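Local atomic coordinates of aromatic-ring-hydroxylating dioxygenase beta subunit (Catenulispora acidiphila, PDB entry 6VW4), a protein that is of unknown function but binds the aromatic polyketide S-DNPA in an NTF2-like (SnoaL-like) fold, consistent with a role in polyketide biosynthesis. Residues T102-T107 with V114-P119. Sequence-based numbering, arbitrary orientation.
With SDN ([(3S)-9-hydroxy-1-methyl-10-oxo-4,10-dihydro-3H-benzo[g]isochromen-3-yl]acetic acid), chain C.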
loop_
_atom_site.group_PDB
_atom_site.type_symbol
_atom_site.label_atom_id
_atom_site.label_comp_id
_atom_site.label_asym_id
_atom_site.label_seq_id
_atom_site.Cartn_x
_atom_site.Cartn_y
_atom_site.Cartn_z
ATOM N N THR A 102 7.451 1.061 5.180
ATOM C CA THR A 102 8.021 0.489 3.975
ATOM C C THR A 102 8.078 -1.019 4.123
ATOM O O THR A 102 8.405 -1.526 5.196
ATOM C CB THR A 102 9.442 0.999 3.684
ATOM O OG1 THR A 102 9.401 2.416 3.564
ATOM C CG2 THR A 102 9.916 0.423 2.352
ATOM N N LEU A 103 7.751 -1.716 3.040
ATOM C CA LEU A 103 8.022 -3.132 2.869
ATOM C C LEU A 103 8.950 -3.351 1.674
ATOM O O LEU A 103 8.603 -2.993 0.543
ATOM C CB LEU A 103 6.717 -3.896 2.660
ATOM C CG LEU A 103 6.902 -5.420 2.585
ATOM C CD1 LEU A 103 7.420 -5.964 3.883
ATOM C CD2 LEU A 103 5.605 -6.129 2.205
ATOM N N VAL A 104 10.095 -3.984 1.910
ATOM C CA VAL A 104 11.068 -4.282 0.863
ATOM C C VAL A 104 10.806 -5.658 0.268
ATOM O O VAL A 104 10.623 -6.644 0.979
ATOM C CB VAL A 104 12.498 -4.190 1.421
ATOM C CG1 VAL A 104 13.514 -4.344 0.305
ATOM C CG2 VAL A 104 12.673 -2.877 2.153
ATOM N N LEU A 105 10.779 -5.719 -1.048
ATOM C CA LEU A 105 10.695 -6.969 -1.788
ATOM C C LEU A 105 11.928 -7.130 -2.665
ATOM O O LEU A 105 12.420 -6.159 -3.252
ATOM C CB LEU A 105 9.470 -7.012 -2.644
ATOM C CG LEU A 105 8.201 -7.026 -1.807
ATOM C CD1 LEU A 105 7.080 -6.901 -2.763
ATOM C CD2 LEU A 105 8.066 -8.291 -1.003
ATOM N N THR A 106 12.444 -8.356 -2.735
ATOM C CA THR A 106 13.611 -8.657 -3.568
ATOM C C THR A 106 13.352 -9.923 -4.370
ATOM O O THR A 106 13.149 -11.005 -3.809
ATOM C CB THR A 106 14.881 -8.829 -2.737
ATOM O OG1 THR A 106 15.025 -7.734 -1.840
ATOM C CG2 THR A 106 16.121 -8.864 -3.650
ATOM N N THR A 107 13.327 -9.772 -5.671
ATOM C CA THR A 107 13.076 -10.861 -6.590
ATOM C C THR A 107 14.400 -11.303 -7.199
ATOM O O THR A 107 15.148 -10.485 -7.757
ATOM C CB THR A 107 12.092 -10.431 -7.681
ATOM O OG1 THR A 107 10.825 -10.190 -7.070
ATOM C CG2 THR A 107 11.944 -11.533 -8.743
ATOM N N VAL A 114 10.813 -11.529 1.117
ATOM C CA VAL A 114 9.996 -10.478 1.670
ATOM C C VAL A 114 10.635 -9.956 2.935
ATOM O O VAL A 114 10.748 -10.677 3.923
ATOM C CB VAL A 114 8.572 -10.972 1.938
ATOM C CG1 VAL A 114 7.750 -9.795 2.454
ATOM C CG2 VAL A 114 7.994 -11.608 0.679
ATOM N N GLY A 115 11.007 -8.678 2.939
ATOM C CA GLY A 115 11.419 -8.021 4.166
ATOM C C GLY A 115 12.726 -7.317 3.924
ATOM O O GLY A 115 13.321 -7.456 2.860
ATOM N N PRO A 116 13.163 -6.484 4.864
ATOM C CA PRO A 116 12.375 -6.214 6.076
ATOM C C PRO A 116 11.214 -5.228 5.942
ATOM O O PRO A 116 10.969 -4.625 4.909
ATOM C CB PRO A 116 13.400 -5.599 7.035
ATOM C CG PRO A 116 14.330 -4.809 6.074
ATOM C CD PRO A 116 14.428 -5.722 4.820
ATOM N N SER A 117 10.487 -5.142 7.044
ATOM C CA SER A 117 9.490 -4.133 7.303
ATOM C C SER A 117 10.176 -2.978 8.020
ATOM O O SER A 117 10.925 -3.205 8.966
ATOM C CB SER A 117 8.374 -4.758 8.136
ATOM O OG SER A 117 7.679 -3.837 8.922
ATOM N N CYS A 118 9.937 -1.733 7.539
ATOM C CA CYS A 118 10.663 -0.548 7.999
ATOM C C CYS A 118 9.785 0.679 8.233
ATOM O O CYS A 118 9.185 1.213 7.290
ATOM C CB CYS A 118 11.733 -0.135 6.986
ATOM S SG CYS A 118 12.963 -1.349 6.504
ATOM N N PRO A 119 9.681 1.156 9.461
ATOM C CA PRO A 119 9.086 2.478 9.678
ATOM C C PRO A 119 10.088 3.542 9.255
ATOM O O PRO A 119 11.297 3.406 9.465
ATOM C CB PRO A 119 8.799 2.520 11.188
ATOM C CG PRO A 119 9.585 1.440 11.786
ATOM C CD PRO A 119 10.009 0.464 10.715
HETATM O O4 SDN C . 15.270 4.608 -0.044
HETATM C C11 SDN C . 14.483 4.009 0.940
HETATM C C12 SDN C . 14.882 2.843 1.593
HETATM C C13 SDN C . 16.240 2.211 1.213
HETATM O O5 SDN C . 16.921 2.715 0.382
HETATM C C14 SDN C . 16.685 0.943 1.919
HETATM C C15 SDN C . 18.053 0.314 1.562
HETATM O O3 SDN C . 18.690 -0.439 2.617
HETATM C C16 SDN C . 18.802 0.608 0.254
HETATM C C10 SDN C . 13.246 4.555 1.242
HETATM C C9 SDN C . 12.422 3.966 2.213
HETATM C C8 SDN C . 12.824 2.815 2.874
HETATM C C7 SDN C . 14.052 2.240 2.565
HETATM C C6 SDN C . 14.494 0.935 3.303
HETATM C C5 SDN C . 15.849 0.337 2.930
HETATM C C4 SDN C . 16.295 -0.875 3.619
HETATM C C3 SDN C . 17.759 -1.238 3.431
HETATM C C2 SDN C . 17.590 -2.547 2.681
HETATM C C1 SDN C . 17.940 -3.868 3.334
HETATM O O2 SDN C . 18.318 -3.889 4.529
HETATM O O1 SDN C . 17.851 -4.924 2.643
HETATM O O HOH W 1 13.706 -8.291 0.247
#
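With CG anti to its own carbonyl carbon (chi1 -66°) and chi2 extended, Leu105 lays CD2 against both methyls of Val114, CG2 being 3.7 Å away. Leu103, its CG anti to the backbone N, brings CD1 at an angle to Val114 CG1 alone, at 4.1 Å. On this face Val114 and Leu103 or Leu105 of two neighbouring subunits pack.

The antiparallel hairpin of strands 96-108 and 111-126 is zipped at Thr102 and Cys118, whose backbones exchange two bonds, Thr102 N to Cys118 O being 2.7 Å. A beta bulge follows. Gly115, at a positive phi of 130°, and Pro116, joined by a cis peptide, shift the register by one, yet Val104 keeps both its bonds: its N gives to Pro116 O (3.2 Å) and its O takes Gly115 N (2.9 Å). A water donates to Gly115 O (2.8 Å) and accepts from Thr106 OG1.

On the opposite face, Thr102 OG1 makes a van der Waals contact with ring carbon C8 of the ligand, at 3.5 Å. The largely apolar face of Leu103, Leu105 and Val114, which also carries Ser117, bonded to Asp142, thus meets the subunit interface, while the other borders the polyketide pocket.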